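PDB 6Q78: GH26C from Muricauda sp. MAR_2010_75, which probably hydrolyses internal beta-1,4-mannosidic linkages in mannans, as an endo-beta-1,4-mannanase of glycoside hydrolase family 26. Local coordinates for residues C157-E162 / E167-S172; N181-I186 / S238-E243; P224-E227 / W232-W235. All blocks are in the same frame, centred on the assembly; numbering follows the deposited sequence.

Contact 1. Residues C157-E162 / E167-S172; sequences CWHFRE and EHFYTS. With TRS (2-amino-2-hydroxymethyl-propane-1,3-diol), chain C.
The backbones approach at Arg161 and Phe169, whose CA atoms lie 4.3 Å apart in runs inclined at 118° to each other, and Glu162 N gives an almost straight hydrogen bond to His168 O at 2.8 Å. A second bond joins Arg161 NH1 to Glu167 O at 2.7 Å; the carbonyl oxygen lies in the guanidinium plane, whereas the donor stands above the carbonyl plane. An arginine suits this place because its long chain, extended from CG to NE, carries the NH1 to that oxygen while Phe169 CE2 sits over the rim of one guanidinium face. Both segments belong to the loop that follows strand 153-157, the third strand of the (beta/alpha)8 barrel. At the pocket end, His159 CB lies 3.7 Å from the centroid of the Phe169 ring, a CH-pi contact, and the imidazole edge is directed at the same ring. The bond from His159 ND1 to Asp116 helps set the imidazole's rotation; NE2 is hydrogen-bonded to O2 of a bound Tris molecule (2.8 Å). Tyr170 OH hydrogen-bonds the same O2 at 2.7 Å; the Tris probably comes from the crystallisation liquor. Glu162, bent at chi2 (76°), binds Glu165 N through OE1, which also accepts from a water that bridges to Glu167 N.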
loop_
_atom_site.group_PDB
_atom_site.type_symbol
_atom_site.label_atom_id
_atom_site.label_comp_id
_atom_site.label_asym_id
_atom_site.label_seq_id
_atom_site.Cartn_x
_atom_site.Cartn_y
_atom_site.Cartn_z
ATOM N N CYS A 157 -3.326 0.527 4.031
ATOM C CA CYS A 157 -3.661 -0.879 4.218
ATOM C C CYS A 157 -4.625 -0.955 5.401
ATOM O O CYS A 157 -5.040 0.072 5.956
ATOM C CB CYS A 157 -2.399 -1.736 4.401
ATOM S SG CYS A 157 -1.446 -1.314 5.903
ATOM N N TRP A 158 -5.035 -2.175 5.774
ATOM C CA TRP A 158 -6.032 -2.342 6.833
ATOM C C TRP A 158 -5.745 -3.633 7.587
ATOM O O TRP A 158 -6.171 -4.722 7.162
ATOM C CB TRP A 158 -7.415 -2.368 6.211
ATOM C CG TRP A 158 -8.522 -2.376 7.224
ATOM C CD1 TRP A 158 -8.431 -2.065 8.566
ATOM C CD2 TRP A 158 -9.906 -2.629 6.971
ATOM N NE1 TRP A 158 -9.685 -2.147 9.169
ATOM C CE2 TRP A 158 -10.603 -2.483 8.199
ATOM C CE3 TRP A 158 -10.618 -2.994 5.834
ATOM C CZ2 TRP A 158 -11.976 -2.652 8.292
ATOM C CZ3 TRP A 158 -11.995 -3.197 5.943
ATOM C CH2 TRP A 158 -12.647 -3.022 7.153
ATOM N N HIS A 159 -5.057 -3.509 8.734
ATOM C CA HIS A 159 -4.893 -4.659 9.618
ATOM C C HIS A 159 -6.158 -4.738 10.465
ATOM O O HIS A 159 -6.254 -4.213 11.589
ATOM C CB HIS A 159 -3.615 -4.555 10.438
ATOM C CG HIS A 159 -2.377 -4.844 9.647
ATOM N ND1 HIS A 159 -1.741 -3.880 8.889
ATOM C CD2 HIS A 159 -1.640 -5.980 9.514
ATOM C CE1 HIS A 159 -0.681 -4.419 8.301
ATOM N NE2 HIS A 159 -0.608 -5.695 8.647
ATOM N N PHE A 160 -7.169 -5.383 9.865
ATOM C CA PHE A 160 -8.543 -5.439 10.376
ATOM C C PHE A 160 -8.665 -6.582 11.377
ATOM O O PHE A 160 -8.518 -7.749 11.024
ATOM C CB PHE A 160 -9.435 -5.619 9.142
ATOM C CG PHE A 160 -10.937 -5.753 9.413
ATOM C CD1 PHE A 160 -11.521 -5.239 10.553
ATOM C CD2 PHE A 160 -11.747 -6.356 8.460
ATOM C CE1 PHE A 160 -12.909 -5.359 10.747
ATOM C CE2 PHE A 160 -13.103 -6.514 8.671
ATOM C CZ PHE A 160 -13.684 -6.025 9.815
ATOM N N ARG A 161 -8.861 -6.238 12.643
ATOM C CA ARG A 161 -9.010 -7.273 13.662
ATOM C C ARG A 161 -10.281 -8.067 13.396
ATOM O O ARG A 161 -11.317 -7.516 13.018
ATOM C CB ARG A 161 -8.998 -6.654 15.069
ATOM C CG ARG A 161 -7.642 -6.033 15.380
ATOM C CD ARG A 161 -7.626 -5.268 16.693
ATOM N NE ARG A 161 -6.495 -4.352 16.697
ATOM C CZ ARG A 161 -5.261 -4.662 17.060
ATOM N NH1 ARG A 161 -4.963 -5.884 17.474
ATOM N NH2 ARG A 161 -4.304 -3.721 16.974
ATOM N N GLU A 162 -10.203 -9.371 13.618
ATOM C CA GLU A 162 -11.270 -10.258 13.214
ATOM C C GLU A 162 -12.550 -9.918 13.977
ATOM O O GLU A 162 -12.499 -9.428 15.112
ATOM C CB GLU A 162 -10.854 -11.720 13.432
ATOM C CG GLU A 162 -10.726 -12.171 14.920
ATOM C CD GLU A 162 -12.065 -12.411 15.569
ATOM O OE1 GLU A 162 -12.187 -12.216 16.824
ATOM O OE2 GLU A 162 -12.995 -12.816 14.834
ATOM N N GLU A 167 -10.024 -8.375 18.502
ATOM C CA GLU A 167 -8.728 -8.183 19.149
ATOM C C GLU A 167 -7.530 -8.504 18.274
ATOM O O GLU A 167 -6.475 -7.891 18.475
ATOM C CB GLU A 167 -8.639 -9.030 20.426
ATOM C CG GLU A 167 -9.657 -8.624 21.445
ATOM C CD GLU A 167 -9.470 -9.346 22.764
ATOM O OE1 GLU A 167 -9.326 -8.662 23.803
ATOM O OE2 GLU A 167 -9.433 -10.593 22.744
ATOM N N HIS A 168 -7.632 -9.465 17.331
ATOM C CA HIS A 168 -6.461 -9.978 16.619
ATOM C C HIS A 168 -6.722 -10.046 15.127
ATOM O O HIS A 168 -7.823 -10.410 14.693
ATOM C CB HIS A 168 -6.104 -11.393 17.125
ATOM C CG HIS A 168 -5.802 -11.441 18.590
ATOM N ND1 HIS A 168 -4.699 -10.823 19.149
ATOM C CD2 HIS A 168 -6.478 -12.011 19.616
ATOM C CE1 HIS A 168 -4.705 -11.024 20.457
ATOM N NE2 HIS A 168 -5.771 -11.739 20.764
ATOM N N PHE A 169 -5.708 -9.691 14.343
ATOM C CA PHE A 169 -5.732 -9.989 12.921
ATOM C C PHE A 169 -4.790 -11.113 12.519
ATOM O O PHE A 169 -5.011 -11.727 11.470
ATOM C CB PHE A 169 -5.408 -8.744 12.058
ATOM C CG PHE A 169 -4.291 -7.902 12.576
ATOM C CD1 PHE A 169 -2.989 -8.250 12.315
ATOM C CD2 PHE A 169 -4.549 -6.781 13.329
ATOM C CE1 PHE A 169 -1.957 -7.505 12.818
ATOM C CE2 PHE A 169 -3.523 -6.024 13.840
ATOM C CZ PHE A 169 -2.232 -6.396 13.597
ATOM N N TYR A 170 -3.783 -11.439 13.338
ATOM C CA TYR A 170 -2.872 -12.540 13.027
ATOM C C TYR A 170 -3.515 -13.856 13.453
ATOM O O TYR A 170 -3.975 -13.997 14.599
ATOM C CB TYR A 170 -1.547 -12.359 13.774
ATOM C CG TYR A 170 -0.618 -11.325 13.171
ATOM C CD1 TYR A 170 -0.439 -11.247 11.796
ATOM C CD2 TYR A 170 0.048 -10.402 13.977
ATOM C CE1 TYR A 170 0.397 -10.303 11.221
ATOM C CE2 TYR A 170 0.908 -9.449 13.397
ATOM C CZ TYR A 170 1.074 -9.423 12.027
ATOM O OH TYR A 170 1.910 -8.467 11.444
ATOM N N THR A 171 -3.593 -14.804 12.513
ATOM C CA THR A 171 -4.275 -16.061 12.802
ATOM C C THR A 171 -3.619 -16.830 13.947
ATOM O O THR A 171 -4.302 -17.596 14.618
ATOM C CB THR A 171 -4.316 -16.922 11.554
ATOM O OG1 THR A 171 -2.983 -17.063 11.053
ATOM C CG2 THR A 171 -5.179 -16.245 10.510
ATOM N N SER A 172 -2.309 -16.658 14.179
ATOM C CA SER A 172 -1.648 -17.401 15.262
ATOM C C SER A 172 -2.162 -16.990 16.634
ATOM O O SER A 172 -1.979 -17.737 17.611
ATOM C CB SER A 172 -0.141 -17.137 15.219
ATOM O OG SER A 172 0.132 -15.767 15.470
HETATM C C TRS C . 3.211 -6.805 7.194
HETATM C C1 TRS C . 2.527 -5.463 7.040
HETATM C C2 TRS C . 2.173 -7.801 7.705
HETATM C C3 TRS C . 4.404 -6.633 8.155
HETATM N N TRS C . 3.727 -7.237 5.888
HETATM O O1 TRS C . 1.466 -5.578 6.094
HETATM O O2 TRS C . 1.667 -7.376 8.973
HETATM O O3 TRS C . 5.163 -7.819 8.291
HETATM O O HOH W 1 -10.017 -11.261 17.974
#

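Contact 2. Residues N181-I186 / S238-E243; sequences NALKSI and SFCTIE
The flat ring of Phe239, whose own carbonyl faces Lys184 across the contact, has Ser238 CB over the centre of one face, 4.1 Å above the ring plane, and its CE2 corner packs on Thr171 CG2 and Phe233 O. The ring itself leads away from residues 181-186, so Phe239 meets that helix through its backbone. Direct touching between the segments is slight, with 164 Å² buried, and its apolar part is a single pair. Leu183 CD1 lies 3.7 Å from Cys240 SG, while the other branch, CD2, rests 3.8 Å from Cys240 CB, and the leucine thus spreads both methyls against the small side chain. With CG opposite the backbone N (chi1 -175°), Leu183 projects from the helix toward Cys240, and it also packs on Leu248; its chi2 of 147° departs from a staggered value. A branched apolar residue and a compact thiol suit this buried spot.

The contact joins helix 176-186, part of the long connection after the third strand of the (beta/alpha)8 barrel, to the end of the loop that leads from the fourth strand into helix 242-259. Thr241 is the N-cap of the latter, its OG1 accepting from Glu244 N.

The polar part is carried by water. Helix 176-186 is kinked, and Lys184 N, lacking a bond to the preceding turn, donates a hydrogen bond to a water 3.0 Å away that probably donates in turn to Phe239 O. A second water takes a bond from Lys184 NZ at 2.8 Å and donates to Phe239 O at 3.1 Å. The lysine chain, extended beyond CG, brings CE to 3.8 Å from that oxygen; a long flexible chain suits this exposed place, since it carries the ammonium out to the water.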
loop_
_atom_site.group_PDB
_atom_site.type_symbol
_atom_site.label_atom_id
_atom_site.label_comp_id
_atom_site.label_asym_id
_atom_site.label_seq_id
_atom_site.Cartn_x
_atom_site.Cartn_y
_atom_site.Cartn_z
ATOM N N ASN A 181 -13.823 -18.971 10.430
ATOM C CA ASN A 181 -15.129 -18.388 10.161
ATOM C C ASN A 181 -15.155 -16.871 10.052
ATOM O O ASN A 181 -16.197 -16.327 9.675
ATOM C CB ASN A 181 -16.136 -18.813 11.238
ATOM C CG ASN A 181 -16.398 -20.299 11.207
ATOM O OD1 ASN A 181 -17.236 -20.763 10.442
ATOM N ND2 ASN A 181 -15.639 -21.066 12.000
ATOM N N ALA A 182 -14.054 -16.168 10.331
ATOM C CA ALA A 182 -14.096 -14.710 10.325
ATOM C C ALA A 182 -14.526 -14.153 8.974
ATOM O O ALA A 182 -15.417 -13.300 8.912
ATOM C CB ALA A 182 -12.738 -14.161 10.761
ATOM N N LEU A 183 -13.874 -14.586 7.884
ATOM C CA LEU A 183 -14.179 -13.997 6.575
ATOM C C LEU A 183 -15.577 -14.399 6.133
ATOM O O LEU A 183 -16.377 -13.561 5.708
ATOM C CB LEU A 183 -13.135 -14.402 5.518
ATOM C CG LEU A 183 -13.348 -13.696 4.164
ATOM C CD1 LEU A 183 -12.024 -13.416 3.417
ATOM C CD2 LEU A 183 -14.246 -14.484 3.260
ATOM N N LYS A 184 -15.912 -15.676 6.268
ATOM C CA LYS A 184 -17.268 -16.098 5.933
ATOM C C LYS A 184 -18.313 -15.260 6.666
ATOM O O LYS A 184 -19.372 -14.946 6.103
ATOM C CB LYS A 184 -17.469 -17.597 6.229
ATOM C CG LYS A 184 -16.599 -18.518 5.359
ATOM C CD LYS A 184 -16.486 -19.933 5.948
ATOM C CE LYS A 184 -15.477 -20.765 5.163
ATOM N NZ LYS A 184 -15.288 -22.101 5.800
ATOM N N SER A 185 -18.031 -14.876 7.924
ATOM C CA SER A 185 -19.026 -14.183 8.729
ATOM C C SER A 185 -19.275 -12.745 8.275
ATOM O O SER A 185 -20.259 -12.143 8.712
ATOM C CB SER A 185 -18.648 -14.210 10.217
ATOM O OG SER A 185 -17.654 -13.213 10.495
ATOM N N ILE A 186 -18.392 -12.159 7.458
ATOM C CA ILE A 186 -18.604 -10.776 7.029
ATOM C C ILE A 186 -19.222 -10.663 5.647
ATOM O O ILE A 186 -19.552 -9.543 5.219
ATOM C CB ILE A 186 -17.356 -9.891 7.178
ATOM C CG1 ILE A 186 -16.245 -10.385 6.260
ATOM C CG2 ILE A 186 -16.969 -9.778 8.633
ATOM C CD1 ILE A 186 -15.048 -9.387 6.159
ATOM N N SER A 238 -6.169 -20.399 3.223
ATOM C CA SER A 238 -6.583 -21.619 3.899
ATOM C C SER A 238 -7.933 -21.471 4.572
ATOM O O SER A 238 -8.534 -22.487 4.963
ATOM C CB SER A 238 -5.572 -21.988 4.992
ATOM O OG SER A 238 -4.265 -22.101 4.466
ATOM N N PHE A 239 -8.416 -20.246 4.720
ATOM C CA PHE A 239 -9.588 -19.964 5.528
ATOM C C PHE A 239 -10.802 -19.582 4.708
ATOM O O PHE A 239 -11.888 -19.436 5.281
ATOM C CB PHE A 239 -9.257 -18.822 6.502
ATOM C CG PHE A 239 -7.989 -19.050 7.226
ATOM C CD1 PHE A 239 -7.861 -20.173 8.051
ATOM C CD2 PHE A 239 -6.896 -18.219 7.034
ATOM C CE1 PHE A 239 -6.667 -20.431 8.683
ATOM C CE2 PHE A 239 -5.714 -18.485 7.687
ATOM C CZ PHE A 239 -5.601 -19.573 8.503
ATOM N N CYS A 240 -10.670 -19.448 3.388
ATOM C CA CYS A 240 -11.811 -19.085 2.560
ATOM C C CYS A 240 -11.573 -19.601 1.149
ATOM O O CYS A 240 -10.429 -19.837 0.734
ATOM C CB CYS A 240 -12.053 -17.559 2.546
ATOM S SG CYS A 240 -10.650 -16.575 1.950
ATOM N N THR A 241 -12.666 -19.804 0.422
ATOM C CA THR A 241 -12.551 -20.183 -0.973
ATOM C C THR A 241 -12.218 -18.966 -1.846
ATOM O O THR A 241 -12.347 -17.816 -1.438
ATOM C CB THR A 241 -13.867 -20.782 -1.464
ATOM O OG1 THR A 241 -14.866 -19.757 -1.509
ATOM C CG2 THR A 241 -14.337 -21.950 -0.568
ATOM N N ILE A 242 -11.772 -19.255 -3.070
ATOM C CA ILE A 242 -11.567 -18.229 -4.087
ATOM C C ILE A 242 -12.824 -17.393 -4.252
ATOM O O ILE A 242 -12.776 -16.158 -4.270
ATOM C CB ILE A 242 -11.184 -18.903 -5.412
ATOM C CG1 ILE A 242 -9.760 -19.463 -5.304
ATOM C CG2 ILE A 242 -11.375 -17.920 -6.584
ATOM C CD1 ILE A 242 -9.395 -20.439 -6.436
ATOM N N GLU A 243 -13.972 -18.059 -4.376
ATOM C CA GLU A 243 -15.223 -17.342 -4.592
ATOM C C GLU A 243 -15.553 -16.437 -3.408
ATOM O O GLU A 243 -16.054 -15.324 -3.597
ATOM C CB GLU A 243 -16.352 -18.340 -4.871
ATOM C CG GLU A 243 -16.182 -19.096 -6.224
ATOM C CD GLU A 243 -15.317 -20.369 -6.159
ATOM O OE1 GLU A 243 -15.246 -21.038 -7.208
ATOM O OE2 GLU A 243 -14.721 -20.721 -5.104
HETATM O O HOH W 2 -13.789 -17.648 6.898
HETATM O O HOH W 3 -12.634 -21.985 6.813
#

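Contact 3. Residues P224-E227 / W232-W235; sequences PFHE and WFWW
Two indole N-H groups supply the hydrogen bonds between residues 224-227 and 232-235. Trp235 NE1 gives a nearly straight bond (167°) to His226 O at 2.7 Å, the oxygen lying in the indole plane, and Trp232 NE1 donates to Glu227 OE1 at 2.9 Å, where the carboxylate oxygen accepts through its anti lone pair, the one away from OE2. A water bridges the backbones, donating to Glu227 O and accepting from Phe233 N.

Aromatic contacts fill the rest. Tryptophan suits position 235, offering broad apolar faces and one N-H at its edge. Phe225 CA lies 3.5 Å from the centroid of the Trp235 five-membered ring, a CH-pi contact, and the Phe225 ring turns its edge to the same face, planes at 78°. Phe233 CB covers the opposite face of Trp235. The Phe233 ring is itself sandwiched between Trp235 CZ2 and Trp232 CD1, and its CE2 lies over one face of His226, 3.6 Å from NE2, with planes at 44°. A leucine in place of Trp235 would probably leave His226 O without its indole donor and open a gap between Phe225 and Phe233, freeing the loop to shift.

These large flat side chains flank His226 and Glu227 at the barrel mouth, where His226 NE2 and Glu227 OE2 are hydrogen-bonded to a Tris, probably from the crystallisation liquor. Glu227 follows the fourth barrel strand, consistent with the acid/base glutamate of clan GH-A hydrolases.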
loop_
_atom_site.group_PDB
_atom_site.type_symbol
_atom_site.label_atom_id
_atom_site.label_comp_id
_atom_site.label_asym_id
_atom_site.label_seq_id
_atom_site.Cartn_x
_atom_site.Cartn_y
_atom_site.Cartn_z
ATOM N N PRO A 224 -6.880 -3.324 0.695
ATOM C CA PRO A 224 -7.420 -4.177 1.764
ATOM C C PRO A 224 -7.109 -5.651 1.527
ATOM O O PRO A 224 -6.828 -6.087 0.397
ATOM C CB PRO A 224 -8.934 -3.975 1.624
ATOM C CG PRO A 224 -9.107 -3.779 0.114
ATOM C CD PRO A 224 -7.891 -2.939 -0.310
ATOM N N PHE A 225 -7.175 -6.419 2.627
ATOM C CA PHE A 225 -7.107 -7.895 2.545
ATOM C C PHE A 225 -5.866 -8.342 1.782
ATOM O O PHE A 225 -5.891 -9.235 0.931
ATOM C CB PHE A 225 -8.427 -8.492 1.995
ATOM C CG PHE A 225 -9.636 -7.986 2.744
ATOM C CD1 PHE A 225 -9.786 -8.329 4.084
ATOM C CD2 PHE A 225 -10.574 -7.149 2.146
ATOM C CE1 PHE A 225 -10.855 -7.840 4.820
ATOM C CE2 PHE A 225 -11.654 -6.661 2.863
ATOM C CZ PHE A 225 -11.795 -7.028 4.206
ATOM N N HIS A 226 -4.747 -7.720 2.146
ATOM C CA HIS A 226 -3.487 -7.979 1.454
ATOM C C HIS A 226 -2.817 -9.276 1.928
ATOM O O HIS A 226 -3.107 -9.833 3.000
ATOM C CB HIS A 226 -2.526 -6.789 1.663
ATOM C CG HIS A 226 -2.107 -6.586 3.093
ATOM N ND1 HIS A 226 -3.020 -6.400 4.117
ATOM C CD2 HIS A 226 -0.875 -6.519 3.668
ATOM C CE1 HIS A 226 -2.373 -6.242 5.253
ATOM N NE2 HIS A 226 -1.070 -6.295 5.014
ATOM N N GLU A 227 -1.884 -9.754 1.115
ATOM C CA GLU A 227 -1.111 -10.947 1.481
ATOM C C GLU A 227 -2.007 -12.139 1.744
ATOM O O GLU A 227 -1.674 -13.019 2.559
ATOM C CB GLU A 227 -0.162 -10.681 2.673
ATOM C CG GLU A 227 0.855 -9.558 2.331
ATOM C CD GLU A 227 1.729 -9.135 3.483
ATOM O OE1 GLU A 227 1.697 -9.736 4.554
ATOM O OE2 GLU A 227 2.464 -8.123 3.305
ATOM N N TRP A 232 -1.205 -16.051 7.413
ATOM C CA TRP A 232 -1.005 -15.325 8.658
ATOM C C TRP A 232 -2.138 -14.369 8.985
ATOM O O TRP A 232 -2.231 -13.940 10.142
ATOM C CB TRP A 232 0.327 -14.567 8.682
ATOM C CG TRP A 232 0.676 -13.802 7.401
ATOM C CD1 TRP A 232 0.393 -12.474 7.131
ATOM C CD2 TRP A 232 1.450 -14.290 6.293
ATOM N NE1 TRP A 232 0.902 -12.134 5.885
ATOM C CE2 TRP A 232 1.560 -13.221 5.358
ATOM C CE3 TRP A 232 2.023 -15.532 5.979
ATOM C CZ2 TRP A 232 2.245 -13.358 4.152
ATOM C CZ3 TRP A 232 2.703 -15.662 4.773
ATOM C CH2 TRP A 232 2.791 -14.583 3.869
ATOM N N PHE A 233 -2.989 -14.035 8.022
ATOM C CA PHE A 233 -4.200 -13.242 8.247
ATOM C C PHE A 233 -5.429 -14.112 8.020
ATOM O O PHE A 233 -5.385 -15.097 7.264
ATOM C CB PHE A 233 -4.288 -12.068 7.229
ATOM C CG PHE A 233 -3.196 -11.037 7.357
ATOM C CD1 PHE A 233 -2.862 -10.521 8.600
ATOM C CD2 PHE A 233 -2.508 -10.594 6.235
ATOM C CE1 PHE A 233 -1.889 -9.552 8.734
ATOM C CE2 PHE A 233 -1.525 -9.625 6.362
ATOM C CZ PHE A 233 -1.206 -9.107 7.613
ATOM N N TRP A 234 -6.553 -13.722 8.646
ATOM C CA TRP A 234 -7.771 -14.537 8.585
ATOM C C TRP A 234 -8.469 -14.457 7.229
ATOM O O TRP A 234 -9.343 -15.290 6.946
ATOM C CB TRP A 234 -8.702 -14.182 9.757
ATOM C CG TRP A 234 -9.015 -12.740 9.911
ATOM C CD1 TRP A 234 -8.357 -11.832 10.721
ATOM C CD2 TRP A 234 -10.049 -11.986 9.237
ATOM N NE1 TRP A 234 -8.931 -10.585 10.601
ATOM C CE2 TRP A 234 -9.954 -10.645 9.686
ATOM C CE3 TRP A 234 -11.005 -12.310 8.270
ATOM C CZ2 TRP A 234 -10.810 -9.627 9.249
ATOM C CZ3 TRP A 234 -11.859 -11.301 7.815
ATOM C CH2 TRP A 234 -11.744 -9.953 8.301
ATOM N N TRP A 235 -8.090 -13.506 6.374
ATOM C CA TRP A 235 -8.546 -13.493 4.996
ATOM C C TRP A 235 -7.643 -14.328 4.084
ATOM O O TRP A 235 -7.792 -14.261 2.864
ATOM C CB TRP A 235 -8.679 -12.050 4.490
ATOM C CG TRP A 235 -7.463 -11.218 4.702
ATOM C CD1 TRP A 235 -6.369 -11.102 3.854
ATOM C CD2 TRP A 235 -7.210 -10.308 5.787
ATOM N NE1 TRP A 235 -5.444 -10.215 4.386
ATOM C CE2 TRP A 235 -5.949 -9.686 5.545
ATOM C CE3 TRP A 235 -7.929 -9.955 6.931
ATOM C CZ2 TRP A 235 -5.378 -8.753 6.432
ATOM C CZ3 TRP A 235 -7.374 -9.029 7.820
ATOM C CH2 TRP A 235 -6.098 -8.429 7.567
HETATM O O HOH W 4 -2.468 -14.099 5.113
#

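The centre of contact 2 lies farthest out, about 22 Å from the centre of the chain; contact 3 is buried and contact 1 only partly so. Contacts 1 and 3 each close a short loop, after the third and fourth barrel strands, and the loops are tied together by Thr171 N to Trp232 O and Trp234 NE1 to Phe160 O; both present side chains to one pocket where a Tris is bound. Contact 2 instead sets helix 176-186 against the loop that runs into helix 242-259, with Ala182 and Phe239 packing on Trp234. The chemistry follows: dense aromatic rings and indole bonds in contact 3; rings at the pocket, with an arginine and a backbone N-H bonded to carbonyls farther out, in contact 1; and water bridges beside a small apolar patch in contact 2.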